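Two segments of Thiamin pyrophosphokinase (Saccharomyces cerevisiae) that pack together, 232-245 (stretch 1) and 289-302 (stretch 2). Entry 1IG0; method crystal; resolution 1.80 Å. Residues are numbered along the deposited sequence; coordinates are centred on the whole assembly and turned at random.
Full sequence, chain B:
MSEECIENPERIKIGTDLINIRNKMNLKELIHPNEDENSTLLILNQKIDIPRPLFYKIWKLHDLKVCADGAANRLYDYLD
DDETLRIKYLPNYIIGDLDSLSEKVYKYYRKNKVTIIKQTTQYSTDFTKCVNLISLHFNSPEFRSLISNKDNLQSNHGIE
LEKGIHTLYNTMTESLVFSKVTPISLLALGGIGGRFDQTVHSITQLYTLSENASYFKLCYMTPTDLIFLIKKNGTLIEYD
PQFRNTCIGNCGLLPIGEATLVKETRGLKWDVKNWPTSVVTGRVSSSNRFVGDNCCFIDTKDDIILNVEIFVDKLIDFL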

ATOM      1  N   LYS B 232     -19.226   8.178   4.675  1.00 24.73           N
ATOM      2  CA  LYS B 232     -20.351   7.700   3.883  1.00 25.19           C
ATOM      3  C   LYS B 232     -21.480   8.720   3.753  1.00 25.03           C
ATOM      4  O   LYS B 232     -21.505   9.732   4.448  1.00 24.90           O
ATOM      5  CB  LYS B 232     -20.914   6.440   4.538  1.00 24.93           C
ATOM      6  CG  LYS B 232     -21.349   6.694   5.979  1.00 25.91           C
ATOM      7  CD  LYS B 232     -21.907   5.460   6.663  1.00 26.99           C
ATOM      8  CE  LYS B 232     -22.310   5.799   8.092  1.00 28.57           C
ATOM      9  NZ  LYS B 232     -22.921   4.649   8.807  1.00 29.32           N
ATOM     10  N   ASN B 233     -22.410   8.428   2.847  1.00 25.75           N
ATOM     11  CA  ASN B 233     -23.596   9.247   2.621  1.00 26.46           C
ATOM     12  C   ASN B 233     -23.449  10.646   2.027  1.00 26.31           C
ATOM     13  O   ASN B 233     -24.346  11.479   2.174  1.00 27.01           O
ATOM     14  CB  ASN B 233     -24.390   9.325   3.924  1.00 28.37           C
ATOM     15  CG  ASN B 233     -24.890   7.967   4.378  1.00 28.52           C
ATOM     16  OD1 ASN B 233     -25.141   7.755   5.562  1.00 31.78           O
ATOM     17  ND2 ASN B 233     -25.047   7.042   3.434  1.00 29.74           N
ATOM     18  N   GLY B 234     -22.335  10.915   1.356  1.00 25.89           N
ATOM     19  CA  GLY B 234     -22.177  12.216   0.730  1.00 25.29           C
ATOM     20  C   GLY B 234     -21.153  13.166   1.312  1.00 25.16           C
ATOM     21  O   GLY B 234     -21.395  13.802   2.337  1.00 25.51           O
ATOM     22  N   THR B 235     -20.008  13.270   0.644  1.00 24.37           N
ATOM     23  CA  THR B 235     -18.935  14.159   1.070  1.00 23.33           C
ATOM     24  C   THR B 235     -18.537  15.041  -0.103  1.00 24.12           C
ATOM     25  O   THR B 235     -18.282  14.549  -1.202  1.00 22.86           O
ATOM     26  CB  THR B 235     -17.688  13.372   1.534  1.00 23.82           C
ATOM     27  OG1 THR B 235     -17.981  12.675   2.751  1.00 23.07           O
ATOM     28  CG2 THR B 235     -16.521  14.315   1.772  1.00 24.33           C
ATOM     29  N   LEU B 236     -18.495  16.347   0.133  1.00 23.33           N
ATOM     30  CA  LEU B 236     -18.122  17.289  -0.910  1.00 24.81           C
ATOM     31  C   LEU B 236     -16.676  17.728  -0.732  1.00 24.83           C
ATOM     32  O   LEU B 236     -16.327  18.365   0.264  1.00 24.91           O
ATOM     33  CB  LEU B 236     -19.035  18.517  -0.877  1.00 24.27           C
ATOM     34  CG  LEU B 236     -18.763  19.569  -1.958  1.00 25.03           C
ATOM     35  CD1 LEU B 236     -19.161  19.016  -3.319  1.00 25.15           C
ATOM     36  CD2 LEU B 236     -19.540  20.838  -1.651  1.00 25.48           C
ATOM     37  N   ILE B 237     -15.836  17.373  -1.699  1.00 24.51           N
ATOM     38  CA  ILE B 237     -14.429  17.747  -1.668  1.00 24.41           C
ATOM     39  C   ILE B 237     -14.279  19.078  -2.397  1.00 24.94           C
ATOM     40  O   ILE B 237     -14.645  19.201  -3.566  1.00 24.90           O
ATOM     41  CB  ILE B 237     -13.560  16.685  -2.367  1.00 25.04           C
ATOM     42  CG1 ILE B 237     -13.717  15.340  -1.656  1.00 25.59           C
ATOM     43  CG2 ILE B 237     -12.102  17.129  -2.376  1.00 24.96           C
ATOM     44  CD1 ILE B 237     -13.051  14.199  -2.369  1.00 28.14           C
ATOM     45  N   GLU B 238     -13.747  20.075  -1.700  1.00 24.83           N
ATOM     46  CA  GLU B 238     -13.570  21.395  -2.289  1.00 25.61           C
ATOM     47  C   GLU B 238     -12.106  21.725  -2.552  1.00 24.48           C
ATOM     48  O   GLU B 238     -11.211  21.253  -1.851  1.00 24.77           O
ATOM     49  CB  GLU B 238     -14.185  22.457  -1.374  1.00 27.23           C
ATOM     50  CG  GLU B 238     -15.672  22.262  -1.127  1.00 31.60           C
ATOM     51  CD  GLU B 238     -16.280  23.392  -0.323  1.00 34.28           C
ATOM     52  OE1 GLU B 238     -16.129  24.563  -0.731  1.00 37.15           O
ATOM     53  OE2 GLU B 238     -16.914  23.113   0.714  1.00 35.84           O
ATOM     54  N   TYR B 239     -11.871  22.535  -3.578  1.00 23.26           N
ATOM     55  CA  TYR B 239     -10.521  22.938  -3.937  1.00 22.59           C
ATOM     56  C   TYR B 239     -10.497  24.176  -4.817  1.00 23.04           C
ATOM     57  O   TYR B 239     -11.381  24.382  -5.649  1.00 22.39           O
ATOM     58  CB  TYR B 239      -9.794  21.786  -4.642  1.00 21.69           C
ATOM     59  CG  TYR B 239     -10.609  21.088  -5.712  1.00 21.29           C
ATOM     60  CD1 TYR B 239     -10.819  21.673  -6.964  1.00 20.64           C
ATOM     61  CD2 TYR B 239     -11.183  19.840  -5.466  1.00 21.05           C
ATOM     62  CE1 TYR B 239     -11.583  21.027  -7.945  1.00 19.57           C
ATOM     63  CE2 TYR B 239     -11.946  19.187  -6.436  1.00 20.28           C
ATOM     64  CZ  TYR B 239     -12.143  19.782  -7.672  1.00 19.46           C
ATOM     65  OH  TYR B 239     -12.902  19.135  -8.625  1.00 19.62           O
ATOM     66  N   ASP B 240      -9.489  25.015  -4.605  1.00 24.25           N
ATOM     67  CA  ASP B 240      -9.323  26.214  -5.409  1.00 25.14           C
ATOM     68  C   ASP B 240      -8.798  25.732  -6.757  1.00 24.80           C
ATOM     69  O   ASP B 240      -7.864  24.931  -6.816  1.00 24.68           O
ATOM     70  CB  ASP B 240      -8.317  27.163  -4.755  1.00 26.96           C
ATOM     71  CG  ASP B 240      -7.821  28.231  -5.707  1.00 28.72           C
ATOM     72  OD1 ASP B 240      -6.654  28.142  -6.144  1.00 30.17           O
ATOM     73  OD2 ASP B 240      -8.599  29.154  -6.026  1.00 30.85           O
ATOM     74  N   PRO B 241      -9.403  26.197  -7.858  1.00 25.09           N
ATOM     75  CA  PRO B 241      -8.971  25.789  -9.197  1.00 25.05           C
ATOM     76  C   PRO B 241      -7.465  25.872  -9.440  1.00 25.37           C
ATOM     77  O   PRO B 241      -6.860  24.919  -9.928  1.00 25.25           O
ATOM     78  CB  PRO B 241      -9.770  26.717 -10.106  1.00 25.46           C
ATOM     79  CG  PRO B 241     -11.059  26.856  -9.356  1.00 25.31           C
ATOM     80  CD  PRO B 241     -10.577  27.085  -7.937  1.00 25.07           C
ATOM     81  N   GLN B 242      -6.857  27.004  -9.096  1.00 26.22           N
ATOM     82  CA  GLN B 242      -5.422  27.170  -9.301  1.00 26.68           C
ATOM     83  C   GLN B 242      -4.640  26.131  -8.507  1.00 25.40           C
ATOM     84  O   GLN B 242      -3.656  25.577  -8.994  1.00 25.66           O
ATOM     85  CB  GLN B 242      -4.979  28.577  -8.895  1.00 28.94           C
ATOM     86  CG  GLN B 242      -3.534  28.885  -9.256  1.00 32.64           C
ATOM     87  CD  GLN B 242      -3.272  28.786 -10.750  1.00 35.51           C
ATOM     88  OE1 GLN B 242      -3.812  29.562 -11.540  1.00 36.67           O
ATOM     89  NE2 GLN B 242      -2.445  27.824 -11.145  1.00 36.64           N
ATOM     90  N   PHE B 243      -5.076  25.870  -7.280  1.00 25.28           N
ATOM     91  CA  PHE B 243      -4.417  24.885  -6.430  1.00 24.30           C
ATOM     92  C   PHE B 243      -4.543  23.497  -7.048  1.00 23.96           C
ATOM     93  O   PHE B 243      -3.563  22.757  -7.150  1.00 23.51           O
ATOM     94  CB  PHE B 243      -5.056  24.880  -5.036  1.00 24.84           C
ATOM     95  CG  PHE B 243      -4.620  23.727  -4.165  1.00 24.98           C
ATOM     96  CD1 PHE B 243      -3.306  23.628  -3.720  1.00 25.95           C
ATOM     97  CD2 PHE B 243      -5.529  22.741  -3.787  1.00 25.86           C
ATOM     98  CE1 PHE B 243      -2.901  22.565  -2.909  1.00 24.59           C
ATOM     99  CE2 PHE B 243      -5.133  21.672  -2.976  1.00 25.73           C
ATOM    100  CZ  PHE B 243      -3.816  21.587  -2.537  1.00 25.00           C
ATOM    101  N   ARG B 244      -5.756  23.152  -7.465  1.00 23.62           N
ATOM    102  CA  ARG B 244      -6.014  21.847  -8.057  1.00 24.21           C
ATOM    103  C   ARG B 244      -5.213  21.641  -9.344  1.00 23.06           C
ATOM    104  O   ARG B 244      -4.653  20.569  -9.565  1.00 21.81           O
ATOM    105  CB  ARG B 244      -7.520  21.684  -8.317  1.00 25.95           C
ATOM    106  CG  ARG B 244      -7.985  22.027  -9.725  1.00 31.24           C
ATOM    107  CD  ARG B 244      -8.191  20.762 -10.548  1.00 30.89           C
ATOM    108  NE  ARG B 244      -6.975  19.960 -10.627  1.00 34.27           N
ATOM    109  CZ  ARG B 244      -6.915  18.733 -11.132  1.00 33.23           C
ATOM    110  NH1 ARG B 244      -8.006  18.152 -11.611  1.00 34.19           N
ATOM    111  NH2 ARG B 244      -5.760  18.085 -11.156  1.00 32.59           N
ATOM    112  N   ASN B 245      -5.148  22.670 -10.185  1.00 23.04           N
ATOM    113  CA  ASN B 245      -4.415  22.574 -11.444  1.00 22.92           C
ATOM    114  C   ASN B 245      -2.903  22.498 -11.261  1.00 23.32           C
ATOM    115  O   ASN B 245      -2.211  21.833 -12.030  1.00 22.90           O
ATOM    116  CB  ASN B 245      -4.744  23.767 -12.348  1.00 24.39           C
ATOM    117  CG  ASN B 245      -6.164  23.731 -12.867  1.00 25.49           C
ATOM    118  OD1 ASN B 245      -6.623  22.709 -13.378  1.00 26.73           O
ATOM    119  ND2 ASN B 245      -6.868  24.852 -12.754  1.00 25.32           N
ATOM    120  N   ARG B 289      -9.870  11.199 -11.875  1.00 18.70           N
ATOM    121  CA  ARG B 289      -9.357  12.550 -11.689  1.00 19.64           C
ATOM    122  C   ARG B 289     -10.512  13.530 -11.539  1.00 19.24           C
ATOM    123  O   ARG B 289     -11.614  13.282 -12.026  1.00 18.74           O
ATOM    124  CB  ARG B 289      -8.481  12.960 -12.882  1.00 21.78           C
ATOM    125  CG  ARG B 289      -9.269  13.389 -14.110  1.00 26.77           C
ATOM    126  CD  ARG B 289      -8.371  13.654 -15.302  1.00 29.85           C
ATOM    127  NE  ARG B 289      -7.835  12.418 -15.856  1.00 34.53           N
ATOM    128  CZ  ARG B 289      -7.906  12.083 -17.139  1.00 32.10           C
ATOM    129  NH1 ARG B 289      -8.495  12.894 -18.009  1.00 33.24           N
ATOM    130  NH2 ARG B 289      -7.382  10.938 -17.551  1.00 32.47           N
ATOM    131  N   PHE B 290     -10.259  14.638 -10.854  1.00 18.12           N
ATOM    132  CA  PHE B 290     -11.278  15.661 -10.651  1.00 18.99           C
ATOM    133  C   PHE B 290     -11.517  16.437 -11.946  1.00 18.85           C
ATOM    134  O   PHE B 290     -10.571  16.785 -12.654  1.00 19.81           O
ATOM    135  CB  PHE B 290     -10.831  16.652  -9.571  1.00 19.21           C
ATOM    136  CG  PHE B 290     -10.636  16.042  -8.211  1.00 19.54           C
ATOM    137  CD1 PHE B 290      -9.562  16.435  -7.418  1.00 20.68           C
ATOM    138  CD2 PHE B 290     -11.536  15.108  -7.705  1.00 20.18           C
ATOM    139  CE1 PHE B 290      -9.384  15.908  -6.143  1.00 19.67           C
ATOM    140  CE2 PHE B 290     -11.366  14.575  -6.427  1.00 20.54           C
ATOM    141  CZ  PHE B 290     -10.288  14.977  -5.646  1.00 20.84           C
ATOM    142  N   VAL B 291     -12.781  16.705 -12.259  1.00 18.99           N
ATOM    143  CA  VAL B 291     -13.121  17.480 -13.446  1.00 18.85           C
ATOM    144  C   VAL B 291     -14.023  18.633 -13.031  1.00 19.80           C
ATOM    145  O   VAL B 291     -14.262  19.561 -13.802  1.00 20.95           O
ATOM    146  CB  VAL B 291     -13.833  16.630 -14.523  1.00 18.08           C
ATOM    147  CG1 VAL B 291     -12.878  15.576 -15.051  1.00 18.37           C
ATOM    148  CG2 VAL B 291     -15.091  15.990 -13.951  1.00 17.49           C
ATOM    149  N   GLY B 292     -14.527  18.563 -11.802  1.00 20.12           N
ATOM    150  CA  GLY B 292     -15.370  19.628 -11.298  1.00 20.13           C
ATOM    151  C   GLY B 292     -14.509  20.868 -11.153  1.00 20.23           C
ATOM    152  O   GLY B 292     -13.404  20.795 -10.614  1.00 19.78           O
ATOM    153  N   ASP B 293     -15.001  22.000 -11.645  1.00 20.85           N
ATOM    154  CA  ASP B 293     -14.264  23.259 -11.574  1.00 22.05           C
ATOM    155  C   ASP B 293     -13.659  23.537 -10.204  1.00 22.79           C
ATOM    156  O   ASP B 293     -12.464  23.816 -10.088  1.00 22.96           O
ATOM    157  CB  ASP B 293     -15.181  24.430 -11.939  1.00 22.64           C
ATOM    158  CG  ASP B 293     -15.205  24.718 -13.423  1.00 22.60           C
ATOM    159  OD1 ASP B 293     -16.032  25.557 -13.840  1.00 23.22           O
ATOM    160  OD2 ASP B 293     -14.398  24.123 -14.168  1.00 24.16           O
ATOM    161  N   ASN B 294     -14.486  23.453  -9.167  1.00 24.13           N
ATOM    162  CA  ASN B 294     -14.035  23.749  -7.813  1.00 25.09           C
ATOM    163  C   ASN B 294     -14.416  22.721  -6.751  1.00 24.45           C
ATOM    164  O   ASN B 294     -14.118  22.918  -5.573  1.00 24.03           O
ATOM    165  CB  ASN B 294     -14.589  25.103  -7.384  1.00 28.34           C
ATOM    166  CG  ASN B 294     -16.105  25.136  -7.408  1.00 31.05           C
ATOM    167  OD1 ASN B 294     -16.717  25.228  -8.472  1.00 36.02           O
ATOM    168  ND2 ASN B 294     -16.717  25.039  -6.235  1.00 34.42           N
ATOM    169  N   CYS B 295     -15.083  21.642  -7.144  1.00 23.04           N
ATOM    170  CA  CYS B 295     -15.469  20.632  -6.166  1.00 23.02           C
ATOM    171  C   CYS B 295     -15.920  19.313  -6.778  1.00 22.74           C
ATOM    172  O   CYS B 295     -16.339  19.255  -7.935  1.00 21.30           O
ATOM    173  CB  CYS B 295     -16.571  21.179  -5.249  1.00 23.11           C
ATOM    174  SG  CYS B 295     -18.099  21.658  -6.085  1.00 26.12           S
ATOM    175  N   CYS B 296     -15.817  18.256  -5.980  1.00 22.53           N
ATOM    176  CA  CYS B 296     -16.202  16.913  -6.386  1.00 23.01           C
ATOM    177  C   CYS B 296     -17.056  16.297  -5.283  1.00 22.35           C
ATOM    178  O   CYS B 296     -16.739  16.427  -4.100  1.00 23.42           O
ATOM    179  CB  CYS B 296     -14.951  16.064  -6.618  1.00 23.46           C
ATOM    180  SG  CYS B 296     -15.280  14.341  -7.006  1.00 28.37           S
ATOM    181  N   PHE B 297     -18.137  15.631  -5.673  1.00 21.42           N
ATOM    182  CA  PHE B 297     -19.042  15.006  -4.716  1.00 20.82           C
ATOM    183  C   PHE B 297     -18.954  13.488  -4.792  1.00 20.44           C
ATOM    184  O   PHE B 297     -19.043  12.907  -5.873  1.00 20.04           O
ATOM    185  CB  PHE B 297     -20.481  15.450  -4.996  1.00 21.38           C
ATOM    186  CG  PHE B 297     -21.502  14.844  -4.072  1.00 22.54           C
ATOM    187  CD1 PHE B 297     -21.534  15.185  -2.722  1.00 22.76           C
ATOM    188  CD2 PHE B 297     -22.442  13.939  -4.559  1.00 23.37           C
ATOM    189  CE1 PHE B 297     -22.493  14.635  -1.869  1.00 23.83           C
ATOM    190  CE2 PHE B 297     -23.405  13.382  -3.718  1.00 23.44           C
ATOM    191  CZ  PHE B 297     -23.431  13.730  -2.370  1.00 23.05           C
ATOM    192  N   ILE B 298     -18.773  12.853  -3.639  1.00 19.98           N
ATOM    193  CA  ILE B 298     -18.690  11.399  -3.571  1.00 20.11           C
ATOM    194  C   ILE B 298     -19.638  10.887  -2.495  1.00 20.67           C
ATOM    195  O   ILE B 298     -19.524  11.258  -1.327  1.00 21.38           O
ATOM    196  CB  ILE B 298     -17.255  10.930  -3.249  1.00 20.35           C
ATOM    197  CG1 ILE B 298     -16.315  11.339  -4.386  1.00 19.11           C
ATOM    198  CG2 ILE B 298     -17.225   9.413  -3.064  1.00 20.12           C
ATOM    199  CD1 ILE B 298     -14.851  11.055  -4.121  1.00 20.53           C
ATOM    200  N   ASP B 299     -20.577  10.038  -2.900  1.00 20.38           N
ATOM    201  CA  ASP B 299     -21.563   9.481  -1.983  1.00 20.76           C
ATOM    202  C   ASP B 299     -21.465   7.961  -1.949  1.00 21.09           C
ATOM    203  O   ASP B 299     -21.870   7.281  -2.894  1.00 20.86           O
ATOM    204  CB  ASP B 299     -22.969   9.899  -2.421  1.00 21.78           C
ATOM    205  CG  ASP B 299     -24.047   9.437  -1.457  1.00 22.43           C
ATOM    206  OD1 ASP B 299     -23.719   8.722  -0.490  1.00 22.93           O
ATOM    207  OD2 ASP B 299     -25.226   9.792  -1.670  1.00 23.80           O
ATOM    208  N   THR B 300     -20.920   7.434  -0.858  1.00 21.20           N
ATOM    209  CA  THR B 300     -20.773   5.994  -0.694  1.00 21.00           C
ATOM    210  C   THR B 300     -21.639   5.484   0.452  1.00 21.48           C
ATOM    211  O   THR B 300     -21.973   6.231   1.371  1.00 21.60           O
ATOM    212  CB  THR B 300     -19.305   5.607  -0.418  1.00 21.25           C
ATOM    213  OG1 THR B 300     -18.811   6.356   0.701  1.00 21.59           O
ATOM    214  CG2 THR B 300     -18.446   5.882  -1.642  1.00 21.42           C
ATOM    215  N   LYS B 301     -21.998   4.205   0.384  1.00 23.11           N
ATOM    216  CA  LYS B 301     -22.832   3.568   1.401  1.00 24.42           C
ATOM    217  C   LYS B 301     -22.069   3.432   2.717  1.00 24.11           C
ATOM    218  O   LYS B 301     -22.642   3.566   3.799  1.00 23.74           O
ATOM    219  CB  LYS B 301     -23.271   2.188   0.912  1.00 26.25           C
ATOM    220  CG  LYS B 301     -24.376   1.548   1.728  1.00 30.24           C
ATOM    221  CD  LYS B 301     -24.649   0.140   1.228  1.00 32.26           C
ATOM    222  CE  LYS B 301     -26.013  -0.352   1.668  1.00 34.97           C
ATOM    223  NZ  LYS B 301     -27.095   0.465   1.053  1.00 36.59           N
ATOM    224  N   ASP B 302     -20.774   3.152   2.611  1.00 23.55           N
ATOM    225  CA  ASP B 302     -19.912   3.006   3.778  1.00 22.80           C
ATOM    226  C   ASP B 302     -18.667   3.856   3.559  1.00 22.42           C
ATOM    227  O   ASP B 302     -18.363   4.230   2.426  1.00 21.44           O
ATOM    228  CB  ASP B 302     -19.500   1.543   3.967  1.00 22.69           C
ATOM    229  CG  ASP B 302     -20.686   0.596   3.976  1.00 23.88           C
ATOM    230  OD1 ASP B 302     -21.065   0.103   2.894  1.00 25.21           O
ATOM    231  OD2 ASP B 302     -21.247   0.353   5.065  1.00 25.00           O
TER
HETATM  232  O   HOH W   1     -20.001   9.561   0.840  1.00 21.92           O
HETATM  233  O   HOH W   2     -10.867  20.125 -11.892  1.00 19.88           O

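Antiparallel strands join through their backbones, but the fit of the joint depends on what fills the spaces beside them, and these two segments of thiamin pyrophosphokinase illustrate the principle well. Strands 235-238 and 295-300 run at 159° to each other. Thr235 and Ile298 exchange hydrogen bonds in both directions (Thr235 N to Ile298 O 2.9 Å, Ile298 N to Thr235 O 3.0 Å), and Ile237 and Cys296 do the same (Ile237 N to Cys296 O 2.7 Å, Cys296 N to Ile237 O 2.8 Å). Beyond the bridged pairs, Tyr239 N continues the ladder to Asn294 O at 3.0 Å, and Asn233 N reaches Thr300 O at 2.7 Å.

Between the Asn233–Thr300 rung and the Thr235–Ile298 pair, the ladder opens at Gly234, and a water fills the gap, accepting from Gly234 N and Thr300 N while donating to Ile298 O. Gly234 also leaves room for an aromatic ring: its CA lies 3.6 Å from Phe297 CE1, and an ideal CB would sit only 3.2 Å from Phe297 CZ. Its backbone angles independently call for glycine.

Side chains alternate between the faces. On one, Leu236 CD1 nestles against Cys295 CB (3.9 Å) and Phe297 CB (4.2 Å). On the other, Ile237 reaches two neighbours, its CD1 meeting Ile298 CD1 at 4.0 Å and its CG2 approaching Phe290 CZ at 4.3 Å.

The largest bump is Tyr239, of which stretch 2 covers 110 Å², the largest such area in the contact, with the loop before the strand and the strand's first residues both taking part. Asn294 C and Cys295 N cover one face of its ring, while Phe290 lies nearly parallel but slid aside, with centroids 5.0 Å apart. At the tip, Tyr239 OH donates to Gly292 O at 2.6 Å, so a greasy ring ends in a satisfied polar anchor.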